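Local coordinates for D-alanyl-D-alanine carboxypeptidase (Enterococcus faecalis V583, PDB 5ZHF), which removes the terminal D-alanine from peptidoglycan pentapeptides as a zinc-dependent M15B carboxypeptidase, an activity that should help hydrolyse D-Ala-D-Ala precursors in vancomycin resistance, at residues 59-64 / 69-74; 85-90 / 161-166; 112-117 / 126-131; 199-204 / 213-218. All blocks are in the same frame, centred on the assembly; numbering follows the deposited sequence.

Interaction 1: 59-64 / 69-74; sequences ELEQLS and IDIRIS
Glu61 and Ile69 form the hydrogen-bonded pair of a short antiparallel beta hairpin, strands 60-62 and 68-70, and this hairpin shows how backbone pairing and a side-chain latch can share the work at a strand end. The main-chain bonds come first. Glu61 N reaches Ile69 O at 2.9 Å. Ile69 N returns to Glu61 O at 3.0 Å. Beyond the non-hydrogen-bonded pair Leu60-Asp70 the amide of Ile71 finds Glu59 O, almost straight at 175°.

Glu61 and Ile69 share a face of the hairpin. Beyond the strand comes an apolar contact, CD2 of Leu63 meeting CD1 of Ile69 at 4.0 Å, the two side chains crossing at about a right angle. The CD1 methyl of Ile71 packs on the Glu61 chain and carboxylate, 3.4 Å from Glu61 CD.

Polar side chains fasten the turn into helix 74-86. Asp70 OD1 accepts from Arg72 N in an Asx turn, and Arg72 clasps the same carboxylate side-on through NE and NH2. Because Glu61 is extended (chi1 -174°, chi2 179°), its carboxylate spans to the helix start, where Ser74 OG donates to the syn lone pair of Glu61 OE1 at 2.6 Å.

Interaction 2: 85-90 / 161-166; sequences RADGVY and YRWLDE
Trp163 sets its indole CG anti to the backbone N (chi1 -174°), which carries the ring out from helix 157-167 to Asp87 and Val89 at the C-terminal end of helix 74-86. Asp87 answers with CG beside its own backbone N, turning the carboxylate toward the incoming indole. A Schellman motif ends helix 74-86 here: Gly88, at positive phi, is the C-prime residue, with Gly88 N bonded to Arg85 O and Val89 N to Ala84 O. Both Asp87 and Val89 direct their CB atoms toward Trp163.

The two residues use different parts of the indole. Val89 sits over one face of the ring, CG2 lying 3.9 Å from Trp163 CD1, while its CG1 comes 4.0 Å from Trp163 CB. Asp87 approaches at the edge, near the ring plane, with its carboxylate turned 62° from the indole. Leu80, Ala83 and Ala84 of helix 74-86 also touch Trp163, so the tryptophan is buried against that helix and its one polar side-chain atom, NE1, has a partner at the helix terminus. That bond helps to fix the rotation of the ring, together with the packing on Val89: Trp163 NE1 donates to the anti lone pair of Asp87 OD2 over 2.8 Å, with an angle of 174° at the hydrogen.

Interaction 3: 112-117 / 126-131; sequences AEYKAK and AEAETW
Tyr114 projects from helix 100-116 toward helix 121-128 and meets Glu127, Ala128 and Trp131, each in a different manner. Glu127 covers one face of the phenol: its CG stands 3.6 Å from the ring centroid and 26° off the normal, a CH-pi contact displaced toward the CE1 and CZ side. The glutamate chain is bent at chi2, so that methylene rather than carboxylate lies on the ring. Ala128 approaches obliquely, its N 4.0 Å from Tyr114 CE2.

Trp131 comes to the hydroxyl end, its side chain crossing that of Tyr114 at about a right angle. The indole NE1 donates to Tyr114 OH at 2.9 Å, but the bond is bent, 133° at the hydrogen, and the oxygen is tilted 22° from the indole plane. One residue earlier in the chain, Thr130 OG1 donates to Glu127 O at 2.7 Å, tying down the chain that leads from the helix to Trp131.

Trp131 belongs to the substrate-binding site and also touches Glu190, the inferred proton donor and acceptor. Tyr114 is thus placed as a second-shell residue, and its bond to NE1 probably helps to position Trp131 at the substrate-binding site.

Interaction 4: 199-204 / 213-218; sequences IEAATK and EEYLNT
Ile199 O is gripped twice by one residue, Thr203, whose OG1 donates at 2.7 Å and whose N donates at 3.0 Å, the two arriving from opposite faces of the carbonyl plane. Glu214 O is held in the same way by Thr218 on the facing helix. Across the gap between 199-204 and 213-218 the contact is made by one aromatic side chain, Tyr215.

Helix 199-208 and helix 212-218 are two consecutive helices joined by a short connection near the C-terminus, and Tyr215 bridges them. Its CG lies anti to the backbone N (chi1 -179°), which sends the ring across to the other helix. There it lodges between Ala201 and Lys204, one helical turn apart. Ala201 CB packs 3.8 Å from Tyr215 CE2; on the CE1 side, Lys204 CB is 4.0 Å from Tyr215 CE1. The extended lysine chain runs on past the phenol, bringing Lys204 CD within 3.8 Å of Tyr215 OH.

Interactions 1 and 2 are linked through helix 74-86: the first fastens the hairpin to its start, the second packs helix 157-167 against its end, with centres about 21 Å apart. Interaction 3 is nested within the chain loop that interaction 2 closes, yet lies on the opposite side of the chain's centre from interaction 1 and is the one that includes a substrate-binding residue. Interaction 4 joins the last two helices, away from the annotated sites. Chemistry follows place: main-chain bonds dominate the partly buried hairpin; interactions 2 and 3, also partly buried, each have one indole N-H bond, nearly straight in interaction 2 and bent in interaction 3; the buried interaction 4 relies on apolar contact around a tyrosine.

Interaction 1: 59-64 / 69-74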
loop_
_atom_site.group_PDB
_atom_site.type_symbol
_atom_site.label_atom_id
_atom_site.label_comp_id
_atom_site.label_asym_id
_atom_site.label_seq_id
_atom_site.Cartn_x
_atom_site.Cartn_y
_atom_site.Cartn_z
ATOM N N GLU A 59 -1.987 -6.564 -16.059
ATOM C CA GLU A 59 -2.114 -5.579 -17.121
ATOM C C GLU A 59 -2.112 -4.202 -16.482
ATOM O O GLU A 59 -2.961 -3.920 -15.647
ATOM C CB GLU A 59 -3.413 -5.777 -17.911
ATOM C CG GLU A 59 -3.482 -7.082 -18.682
ATOM C CD GLU A 59 -2.385 -7.243 -19.722
ATOM O OE1 GLU A 59 -1.958 -6.233 -20.322
ATOM O OE2 GLU A 59 -1.938 -8.394 -19.943
ATOM N N LEU A 60 -1.171 -3.359 -16.886
ATOM C CA LEU A 60 -0.971 -2.078 -16.242
ATOM C C LEU A 60 -1.458 -0.925 -17.074
ATOM O O LEU A 60 -1.393 -0.963 -18.303
ATOM C CB LEU A 60 0.497 -1.875 -15.930
ATOM C CG LEU A 60 1.060 -2.922 -14.969
ATOM C CD1 LEU A 60 2.582 -2.903 -14.946
ATOM C CD2 LEU A 60 0.464 -2.704 -13.581
ATOM N N GLU A 61 -1.966 0.089 -16.384
ATOM C CA GLU A 61 -2.317 1.353 -16.975
ATOM C C GLU A 61 -1.388 2.399 -16.383
ATOM O O GLU A 61 -1.041 2.338 -15.193
ATOM C CB GLU A 61 -3.749 1.723 -16.618
ATOM C CG GLU A 61 -4.229 2.973 -17.339
ATOM C CD GLU A 61 -5.658 3.326 -17.007
ATOM O OE1 GLU A 61 -5.971 3.411 -15.802
ATOM O OE2 GLU A 61 -6.453 3.552 -17.949
ATOM N N GLN A 62 -1.021 3.366 -17.207
ATOM C CA GLN A 62 -0.172 4.475 -16.768
ATOM C C GLN A 62 -1.054 5.649 -16.385
ATOM O O GLN A 62 -1.993 6.014 -17.128
ATOM C CB GLN A 62 0.765 4.850 -17.891
ATOM C CG GLN A 62 1.788 5.879 -17.490
ATOM C CD GLN A 62 2.801 6.122 -18.579
ATOM O OE1 GLN A 62 3.479 5.194 -19.021
ATOM N NE2 GLN A 62 2.909 7.363 -19.015
ATOM N N LEU A 63 -0.769 6.212 -15.205
ATOM C CA LEU A 63 -1.438 7.401 -14.715
ATOM C C LEU A 63 -0.746 8.631 -15.310
ATOM O O LEU A 63 0.324 8.496 -15.907
ATOM C CB LEU A 63 -1.370 7.450 -13.196
ATOM C CG LEU A 63 -1.998 6.273 -12.475
ATOM C CD1 LEU A 63 -1.850 6.448 -10.972
ATOM C CD2 LEU A 63 -3.463 6.169 -12.853
ATOM N N SER A 64 -1.341 9.809 -15.110
ATOM C CA SER A 64 -0.770 11.042 -15.702
ATOM C C SER A 64 0.672 11.309 -15.249
ATOM O O SER A 64 1.466 11.844 -16.022
ATOM C CB SER A 64 -1.648 12.264 -15.440
ATOM O OG SER A 64 -1.793 12.492 -14.075
ATOM N N ILE A 69 -0.644 1.189 -12.491
ATOM C CA ILE A 69 -1.547 0.437 -11.618
ATOM C C ILE A 69 -2.194 -0.694 -12.420
ATOM O O ILE A 69 -2.316 -0.601 -13.637
ATOM C CB ILE A 69 -2.649 1.335 -11.019
ATOM C CG1 ILE A 69 -3.415 2.060 -12.134
ATOM C CG2 ILE A 69 -2.045 2.292 -10.002
ATOM C CD1 ILE A 69 -4.756 2.579 -11.709
ATOM N N ASP A 70 -2.622 -1.737 -11.720
ATOM C CA ASP A 70 -3.482 -2.773 -12.318
ATOM C C ASP A 70 -4.696 -2.079 -12.945
ATOM O O ASP A 70 -5.413 -1.339 -12.287
ATOM C CB ASP A 70 -3.859 -3.787 -11.230
ATOM C CG ASP A 70 -4.625 -4.989 -11.761
ATOM O OD1 ASP A 70 -5.396 -4.846 -12.735
ATOM O OD2 ASP A 70 -4.420 -6.072 -11.192
ATOM N N ILE A 71 -4.901 -2.285 -14.244
ATOM C CA ILE A 71 -6.029 -1.661 -14.944
ATOM C C ILE A 71 -7.375 -1.906 -14.209
ATOM O O ILE A 71 -8.258 -1.066 -14.242
ATOM C CB ILE A 71 -6.120 -2.117 -16.421
ATOM C CG1 ILE A 71 -7.146 -1.303 -17.232
ATOM C CG2 ILE A 71 -6.500 -3.597 -16.490
ATOM C CD1 ILE A 71 -6.896 0.180 -17.392
ATOM N N ARG A 72 -7.494 -3.034 -13.495
ATOM C CA ARG A 72 -8.737 -3.363 -12.824
ATOM C C ARG A 72 -9.123 -2.404 -11.704
ATOM O O ARG A 72 -10.303 -2.317 -11.361
ATOM C CB ARG A 72 -8.691 -4.806 -12.304
ATOM C CG ARG A 72 -8.676 -5.826 -13.427
ATOM C CD ARG A 72 -8.463 -7.226 -12.895
ATOM N NE ARG A 72 -7.084 -7.437 -12.479
ATOM C CZ ARG A 72 -6.545 -8.610 -12.143
ATOM N NH1 ARG A 72 -7.259 -9.736 -12.174
ATOM N NH2 ARG A 72 -5.275 -8.669 -11.785
ATOM N N ILE A 73 -8.134 -1.701 -11.117
ATOM C CA ILE A 73 -8.411 -0.770 -10.010
ATOM C C ILE A 73 -8.550 0.669 -10.500
ATOM O O ILE A 73 -8.955 1.527 -9.734
ATOM C CB ILE A 73 -7.369 -0.839 -8.842
ATOM C CG1 ILE A 73 -6.092 -0.030 -9.147
ATOM C CG2 ILE A 73 -7.037 -2.278 -8.494
ATOM C CD1 ILE A 73 -5.069 -0.085 -8.023
ATOM N N SER A 74 -8.304 0.910 -11.781
ATOM C CA SER A 74 -8.310 2.274 -12.319
ATOM C C SER A 74 -9.555 3.144 -12.017
ATOM O O SER A 74 -9.424 4.258 -11.506
ATOM C CB SER A 74 -8.026 2.255 -13.821
ATOM O OG SER A 74 -8.119 3.578 -14.310
#

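Interaction 2: 85-90 / 161-166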
loop_
_atom_site.group_PDB
_atom_site.type_symbol
_atom_site.label_atom_id
_atom_site.label_comp_id
_atom_site.label_asym_id
_atom_site.label_seq_id
_atom_site.Cartn_x
_atom_site.Cartn_y
_atom_site.Cartn_z
ATOM N N ARG A 85 -10.908 15.278 -3.848
ATOM C CA ARG A 85 -10.843 16.638 -4.366
ATOM C C ARG A 85 -12.144 17.380 -4.169
ATOM O O ARG A 85 -12.116 18.556 -3.872
ATOM C CB ARG A 85 -10.423 16.649 -5.818
ATOM C CG ARG A 85 -8.992 16.196 -6.010
ATOM C CD ARG A 85 -8.681 16.024 -7.482
ATOM N NE ARG A 85 -7.347 15.481 -7.719
ATOM C CZ ARG A 85 -7.025 14.647 -8.711
ATOM N NH1 ARG A 85 -7.932 14.209 -9.586
ATOM N NH2 ARG A 85 -5.762 14.247 -8.837
ATOM N N ALA A 86 -13.276 16.690 -4.302
ATOM C CA ALA A 86 -14.583 17.283 -3.960
ATOM C C ALA A 86 -14.674 17.732 -2.507
ATOM O O ALA A 86 -15.457 18.640 -2.180
ATOM C CB ALA A 86 -15.711 16.313 -4.276
ATOM N N ASP A 87 -13.908 17.100 -1.629
ATOM C CA ASP A 87 -13.785 17.489 -0.236
ATOM C C ASP A 87 -12.635 18.471 0.045
ATOM O O ASP A 87 -12.309 18.714 1.191
ATOM C CB ASP A 87 -13.620 16.258 0.663
ATOM C CG ASP A 87 -14.903 15.490 0.864
ATOM O OD1 ASP A 87 -15.993 16.087 0.798
ATOM O OD2 ASP A 87 -14.803 14.269 1.138
ATOM N N GLY A 88 -12.029 19.009 -1.003
ATOM C CA GLY A 88 -10.874 19.905 -0.844
ATOM C C GLY A 88 -9.589 19.229 -0.395
ATOM O O GLY A 88 -8.685 19.882 0.157
ATOM N N VAL A 89 -9.472 17.922 -0.652
ATOM C CA VAL A 89 -8.309 17.146 -0.253
ATOM C C VAL A 89 -7.618 16.706 -1.545
ATOM O O VAL A 89 -8.259 16.153 -2.431
ATOM C CB VAL A 89 -8.742 15.933 0.607
ATOM C CG1 VAL A 89 -7.567 15.004 0.834
ATOM C CG2 VAL A 89 -9.308 16.414 1.933
ATOM N N TYR A 90 -6.322 17.007 -1.695
ATOM C CA TYR A 90 -5.635 16.859 -2.984
ATOM C C TYR A 90 -4.485 15.847 -2.928
ATOM O O TYR A 90 -3.362 16.186 -2.538
ATOM C CB TYR A 90 -5.135 18.246 -3.448
ATOM C CG TYR A 90 -6.304 19.085 -3.866
ATOM C CD1 TYR A 90 -7.021 19.813 -2.919
ATOM C CD2 TYR A 90 -6.745 19.081 -5.180
ATOM C CE1 TYR A 90 -8.122 20.559 -3.288
ATOM C CE2 TYR A 90 -7.856 19.816 -5.560
ATOM C CZ TYR A 90 -8.538 20.537 -4.610
ATOM O OH TYR A 90 -9.640 21.279 -5.003
ATOM N N TYR A 161 -3.885 11.747 4.751
ATOM C CA TYR A 161 -3.884 10.473 5.472
ATOM C C TYR A 161 -5.149 10.291 6.297
ATOM O O TYR A 161 -5.739 9.201 6.320
ATOM C CB TYR A 161 -2.644 10.303 6.357
ATOM C CG TYR A 161 -1.317 10.401 5.645
ATOM C CD1 TYR A 161 -1.164 10.006 4.304
ATOM C CD2 TYR A 161 -0.183 10.858 6.313
ATOM C CE1 TYR A 161 0.058 10.067 3.668
ATOM C CE2 TYR A 161 1.033 10.941 5.666
ATOM C CZ TYR A 161 1.153 10.539 4.347
ATOM O OH TYR A 161 2.370 10.625 3.710
ATOM N N ARG A 162 -5.598 11.369 6.933
ATOM C CA ARG A 162 -6.845 11.345 7.682
ATOM C C ARG A 162 -8.047 11.089 6.777
ATOM O O ARG A 162 -8.896 10.257 7.103
ATOM C CB ARG A 162 -7.024 12.631 8.492
ATOM C CG ARG A 162 -8.257 12.585 9.381
ATOM C CD ARG A 162 -8.386 13.851 10.190
ATOM N NE ARG A 162 -8.537 15.023 9.342
ATOM C CZ ARG A 162 -8.697 16.261 9.798
ATOM N NH1 ARG A 162 -8.741 16.498 11.111
ATOM N NH2 ARG A 162 -8.822 17.269 8.936
ATOM N N TRP A 163 -8.111 11.767 5.622
ATOM C CA TRP A 163 -9.211 11.585 4.708
ATOM C C TRP A 163 -9.236 10.142 4.203
ATOM O O TRP A 163 -10.307 9.525 4.114
ATOM C CB TRP A 163 -9.143 12.573 3.540
ATOM C CG TRP A 163 -10.355 12.512 2.657
ATOM C CD1 TRP A 163 -11.470 13.299 2.743
ATOM C CD2 TRP A 163 -10.596 11.588 1.583
ATOM N NE1 TRP A 163 -12.373 12.950 1.783
ATOM C CE2 TRP A 163 -11.880 11.883 1.072
ATOM C CE3 TRP A 163 -9.849 10.553 0.992
ATOM C CZ2 TRP A 163 -12.433 11.193 0.002
ATOM C CZ3 TRP A 163 -10.417 9.842 -0.061
ATOM C CH2 TRP A 163 -11.689 10.172 -0.547
ATOM N N LEU A 164 -8.061 9.617 3.855
ATOM C CA LEU A 164 -7.999 8.244 3.342
ATOM C C LEU A 164 -8.487 7.248 4.413
ATOM O O LEU A 164 -9.264 6.301 4.106
ATOM C CB LEU A 164 -6.580 7.905 2.925
ATOM C CG LEU A 164 -6.122 8.611 1.662
ATOM C CD1 LEU A 164 -4.620 8.509 1.514
ATOM C CD2 LEU A 164 -6.842 8.110 0.410
ATOM N N ASP A 165 -8.016 7.435 5.638
ATOM C CA ASP A 165 -8.386 6.543 6.748
ATOM C C ASP A 165 -9.893 6.446 6.867
ATOM O O ASP A 165 -10.452 5.350 7.055
ATOM C CB ASP A 165 -7.761 7.020 8.077
ATOM C CG ASP A 165 -8.182 6.152 9.272
ATOM O OD1 ASP A 165 -7.660 5.018 9.406
ATOM O OD2 ASP A 165 -9.050 6.601 10.052
ATOM N N GLU A 166 -10.556 7.591 6.764
ATOM C CA GLU A 166 -11.996 7.699 6.997
ATOM C C GLU A 166 -12.860 7.384 5.772
ATOM O O GLU A 166 -14.068 7.147 5.912
ATOM C CB GLU A 166 -12.295 9.110 7.545
ATOM C CG GLU A 166 -11.625 9.339 8.896
ATOM C CD GLU A 166 -11.621 10.793 9.374
ATOM O OE1 GLU A 166 -12.189 11.644 8.710
ATOM O OE2 GLU A 166 -11.003 11.067 10.426
#

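Interaction 3: 112-117 / 126-131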
loop_
_atom_site.group_PDB
_atom_site.type_symbol
_atom_site.label_atom_id
_atom_site.label_comp_id
_atom_site.label_asym_id
_atom_site.label_seq_id
_atom_site.Cartn_x
_atom_site.Cartn_y
_atom_site.Cartn_z
ATOM N N ALA A 112 20.382 1.473 3.800
ATOM C CA ALA A 112 21.433 2.492 3.900
ATOM C C ALA A 112 21.094 3.587 4.917
ATOM O O ALA A 112 21.983 4.062 5.632
ATOM C CB ALA A 112 21.711 3.111 2.536
ATOM N N GLU A 113 19.835 4.018 4.958
ATOM C CA GLU A 113 19.397 5.005 5.954
ATOM C C GLU A 113 19.603 4.505 7.380
ATOM O O GLU A 113 20.022 5.274 8.247
ATOM C CB GLU A 113 17.935 5.392 5.765
ATOM C CG GLU A 113 17.689 6.291 4.574
ATOM C CD GLU A 113 16.209 6.406 4.223
ATOM O OE1 GLU A 113 15.349 6.006 5.043
ATOM O OE2 GLU A 113 15.908 6.906 3.110
ATOM N N TYR A 114 19.287 3.237 7.627
ATOM C CA TYR A 114 19.566 2.642 8.948
ATOM C C TYR A 114 21.052 2.530 9.232
ATOM O O TYR A 114 21.484 2.884 10.337
ATOM C CB TYR A 114 18.872 1.290 9.130
ATOM C CG TYR A 114 17.437 1.468 9.562
ATOM C CD1 TYR A 114 17.133 1.909 10.858
ATOM C CD2 TYR A 114 16.377 1.238 8.675
ATOM C CE1 TYR A 114 15.823 2.102 11.268
ATOM C CE2 TYR A 114 15.061 1.418 9.075
ATOM C CZ TYR A 114 14.783 1.856 10.370
ATOM O OH TYR A 114 13.477 2.029 10.789
ATOM N N LYS A 115 21.834 2.075 8.258
ATOM C CA LYS A 115 23.300 1.985 8.430
ATOM C C LYS A 115 23.879 3.323 8.881
ATOM O O LYS A 115 24.669 3.367 9.832
ATOM C CB LYS A 115 24.000 1.477 7.163
ATOM C CG LYS A 115 23.768 0.005 6.887
ATOM C CD LYS A 115 24.680 -0.563 5.805
ATOM C CE LYS A 115 24.540 0.151 4.466
ATOM N NZ LYS A 115 25.404 -0.495 3.435
ATOM N N ALA A 116 23.441 4.416 8.253
ATOM C CA ALA A 116 23.900 5.756 8.622
ATOM C C ALA A 116 23.477 6.217 10.027
ATOM O O ALA A 116 24.072 7.156 10.558
ATOM C CB ALA A 116 23.444 6.780 7.579
ATOM N N LYS A 117 22.443 5.597 10.611
ATOM C CA LYS A 117 21.973 5.928 11.977
ATOM C C LYS A 117 22.589 5.033 13.060
ATOM O O LYS A 117 22.233 5.145 14.235
ATOM C CB LYS A 117 20.429 5.871 12.051
ATOM C CG LYS A 117 19.732 7.113 11.517
ATOM C CD LYS A 117 20.138 8.376 12.280
ATOM C CE LYS A 117 19.222 9.554 11.988
ATOM N NZ LYS A 117 19.054 9.794 10.531
ATOM N N ALA A 126 17.163 -6.125 8.781
ATOM C CA ALA A 126 16.027 -6.536 9.612
ATOM C C ALA A 126 15.117 -5.368 9.999
ATOM O O ALA A 126 13.892 -5.498 10.010
ATOM C CB ALA A 126 16.519 -7.257 10.860
ATOM N N GLU A 127 15.709 -4.216 10.293
ATOM C CA GLU A 127 14.921 -3.039 10.624
ATOM C C GLU A 127 14.216 -2.464 9.384
ATOM O O GLU A 127 13.076 -2.036 9.469
ATOM C CB GLU A 127 15.804 -1.983 11.297
ATOM C CG GLU A 127 15.037 -0.969 12.118
ATOM C CD GLU A 127 14.341 -1.581 13.311
ATOM O OE1 GLU A 127 15.035 -2.088 14.221
ATOM O OE2 GLU A 127 13.098 -1.550 13.330
ATOM N N ALA A 128 14.899 -2.463 8.241
ATOM C CA ALA A 128 14.329 -1.956 6.988
ATOM C C ALA A 128 13.081 -2.727 6.550
ATOM O O ALA A 128 12.173 -2.138 5.964
ATOM C CB ALA A 128 15.359 -1.995 5.876
ATOM N N GLU A 129 13.057 -4.027 6.838
ATOM C CA GLU A 129 11.956 -4.905 6.428
ATOM C C GLU A 129 10.612 -4.562 7.105
ATOM O O GLU A 129 9.553 -4.872 6.561
ATOM C CB GLU A 129 12.341 -6.371 6.676
ATOM C CG GLU A 129 11.509 -7.396 5.929
ATOM C CD GLU A 129 12.211 -8.737 5.743
ATOM O OE1 GLU A 129 13.395 -8.877 6.132
ATOM O OE2 GLU A 129 11.579 -9.659 5.185
ATOM N N THR A 130 10.651 -3.897 8.261
ATOM C CA THR A 130 9.429 -3.403 8.915
ATOM C C THR A 130 8.782 -2.256 8.139
ATOM O O THR A 130 7.658 -1.875 8.467
ATOM C CB THR A 130 9.657 -2.933 10.377
ATOM O OG1 THR A 130 10.520 -1.779 10.404
ATOM C CG2 THR A 130 10.258 -4.045 11.226
ATOM N N TRP A 131 9.499 -1.707 7.143
ATOM C CA TRP A 131 9.018 -0.643 6.256
ATOM C C TRP A 131 8.899 -1.014 4.787
ATOM O O TRP A 131 7.937 -0.618 4.128
ATOM C CB TRP A 131 9.958 0.570 6.341
ATOM C CG TRP A 131 10.042 1.180 7.712
ATOM C CD1 TRP A 131 11.058 1.019 8.604
ATOM C CD2 TRP A 131 9.088 2.047 8.342
ATOM N NE1 TRP A 131 10.797 1.728 9.753
ATOM C CE2 TRP A 131 9.592 2.359 9.623
ATOM C CE3 TRP A 131 7.841 2.570 7.959
ATOM C CZ2 TRP A 131 8.909 3.205 10.516
ATOM C CZ3 TRP A 131 7.156 3.392 8.846
ATOM C CH2 TRP A 131 7.702 3.700 10.117
#

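Interaction 4: 199-204 / 213-218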
loop_
_atom_site.group_PDB
_atom_site.type_symbol
_atom_site.label_atom_id
_atom_site.label_comp_id
_atom_site.label_asym_id
_atom_site.label_seq_id
_atom_site.Cartn_x
_atom_site.Cartn_y
_atom_site.Cartn_z
ATOM N N ILE A 199 -14.882 -3.155 -2.811
ATOM C CA ILE A 199 -15.737 -2.429 -1.891
ATOM C C ILE A 199 -16.315 -3.347 -0.809
ATOM O O ILE A 199 -16.323 -2.984 0.352
ATOM C CB ILE A 199 -16.835 -1.648 -2.659
ATOM C CG1 ILE A 199 -16.178 -0.506 -3.470
ATOM C CG2 ILE A 199 -17.868 -1.059 -1.714
ATOM C CD1 ILE A 199 -17.026 0.113 -4.556
ATOM N N GLU A 200 -16.742 -4.549 -1.199
ATOM C CA GLU A 200 -17.349 -5.505 -0.241
ATOM C C GLU A 200 -16.407 -5.823 0.918
ATOM O O GLU A 200 -16.747 -5.627 2.080
ATOM C CB GLU A 200 -17.739 -6.796 -0.967
ATOM C CG GLU A 200 -18.485 -7.816 -0.120
ATOM C CD GLU A 200 -18.940 -9.006 -0.952
ATOM O OE1 GLU A 200 -18.341 -10.092 -0.813
ATOM O OE2 GLU A 200 -19.877 -8.846 -1.764
ATOM N N ALA A 201 -15.205 -6.278 0.587
ATOM C CA ALA A 201 -14.237 -6.641 1.604
ATOM C C ALA A 201 -13.740 -5.406 2.359
ATOM O O ALA A 201 -13.570 -5.438 3.575
ATOM C CB ALA A 201 -13.059 -7.384 0.995
ATOM N N ALA A 202 -13.481 -4.316 1.639
ATOM C CA ALA A 202 -12.933 -3.123 2.297
ATOM C C ALA A 202 -13.862 -2.583 3.375
ATOM O O ALA A 202 -13.420 -2.177 4.442
ATOM C CB ALA A 202 -12.642 -2.027 1.279
ATOM N N THR A 203 -15.149 -2.609 3.084
ATOM C CA THR A 203 -16.142 -2.080 3.986
ATOM C C THR A 203 -16.226 -2.927 5.249
ATOM O O THR A 203 -16.308 -2.386 6.349
ATOM C CB THR A 203 -17.506 -1.974 3.292
ATOM O OG1 THR A 203 -17.390 -1.168 2.099
ATOM C CG2 THR A 203 -18.547 -1.386 4.242
ATOM N N LYS A 204 -16.183 -4.251 5.089
ATOM C CA LYS A 204 -16.170 -5.161 6.239
ATOM C C LYS A 204 -14.905 -4.994 7.060
ATOM O O LYS A 204 -14.951 -4.910 8.287
ATOM C CB LYS A 204 -16.308 -6.619 5.783
ATOM C CG LYS A 204 -17.664 -6.945 5.177
ATOM C CD LYS A 204 -17.761 -8.391 4.692
ATOM C CE LYS A 204 -19.212 -8.775 4.416
ATOM N NZ LYS A 204 -19.329 -9.912 3.458
ATOM N N GLU A 213 -4.881 -9.805 6.772
ATOM C CA GLU A 213 -4.563 -11.140 7.266
ATOM C C GLU A 213 -5.666 -11.713 8.166
ATOM O O GLU A 213 -6.035 -12.888 8.017
ATOM C CB GLU A 213 -3.237 -11.137 8.014
ATOM C CG GLU A 213 -2.009 -11.044 7.140
ATOM C CD GLU A 213 -1.597 -9.625 6.746
ATOM O OE1 GLU A 213 -2.299 -8.626 7.107
ATOM O OE2 GLU A 213 -0.567 -9.518 6.053
ATOM N N GLU A 214 -6.169 -10.889 9.086
ATOM C CA GLU A 214 -7.270 -11.271 10.000
ATOM C C GLU A 214 -8.539 -11.569 9.236
ATOM O O GLU A 214 -9.217 -12.573 9.511
ATOM C CB GLU A 214 -7.574 -10.147 10.992
ATOM C CG GLU A 214 -6.522 -9.928 12.044
ATOM C CD GLU A 214 -6.851 -8.736 12.933
ATOM O OE1 GLU A 214 -6.994 -7.619 12.402
ATOM O OE2 GLU A 214 -6.979 -8.908 14.161
ATOM N N TYR A 215 -8.861 -10.697 8.273
ATOM C CA TYR A 215 -10.050 -10.872 7.454
ATOM C C TYR A 215 -10.022 -12.213 6.727
ATOM O O TYR A 215 -11.015 -12.964 6.736
ATOM C CB TYR A 215 -10.167 -9.737 6.435
ATOM C CG TYR A 215 -11.382 -9.834 5.554
ATOM C CD1 TYR A 215 -12.648 -9.556 6.059
ATOM C CD2 TYR A 215 -11.272 -10.206 4.218
ATOM C CE1 TYR A 215 -13.759 -9.625 5.256
ATOM C CE2 TYR A 215 -12.389 -10.295 3.412
ATOM C CZ TYR A 215 -13.622 -9.987 3.938
ATOM O OH TYR A 215 -14.745 -10.046 3.168
ATOM N N LEU A 216 -8.896 -12.497 6.088
ATOM C CA LEU A 216 -8.734 -13.734 5.333
ATOM C C LEU A 216 -8.761 -14.951 6.247
ATOM O O LEU A 216 -9.387 -15.943 5.905
ATOM C CB LEU A 216 -7.458 -13.726 4.500
ATOM C CG LEU A 216 -7.468 -12.666 3.391
ATOM C CD1 LEU A 216 -6.110 -12.604 2.716
ATOM C CD2 LEU A 216 -8.603 -12.890 2.390
ATOM N N ASN A 217 -8.097 -14.858 7.401
ATOM C CA ASN A 217 -8.095 -15.951 8.388
ATOM C C ASN A 217 -9.523 -16.240 8.859
ATOM O O ASN A 217 -9.941 -17.402 8.886
ATOM C CB ASN A 217 -7.164 -15.620 9.567
ATOM C CG ASN A 217 -7.095 -16.742 10.600
ATOM O OD1 ASN A 217 -6.550 -17.813 10.331
ATOM N ND2 ASN A 217 -7.643 -16.497 11.783
ATOM N N THR A 218 -10.280 -15.196 9.188
ATOM C CA THR A 218 -11.666 -15.340 9.665
ATOM C C THR A 218 -12.608 -15.933 8.621
ATOM O O THR A 218 -13.550 -16.621 8.987
ATOM C CB THR A 218 -12.230 -14.006 10.203
ATOM O OG1 THR A 218 -11.417 -13.566 11.294
ATOM C CG2 THR A 218 -13.679 -14.153 10.698
#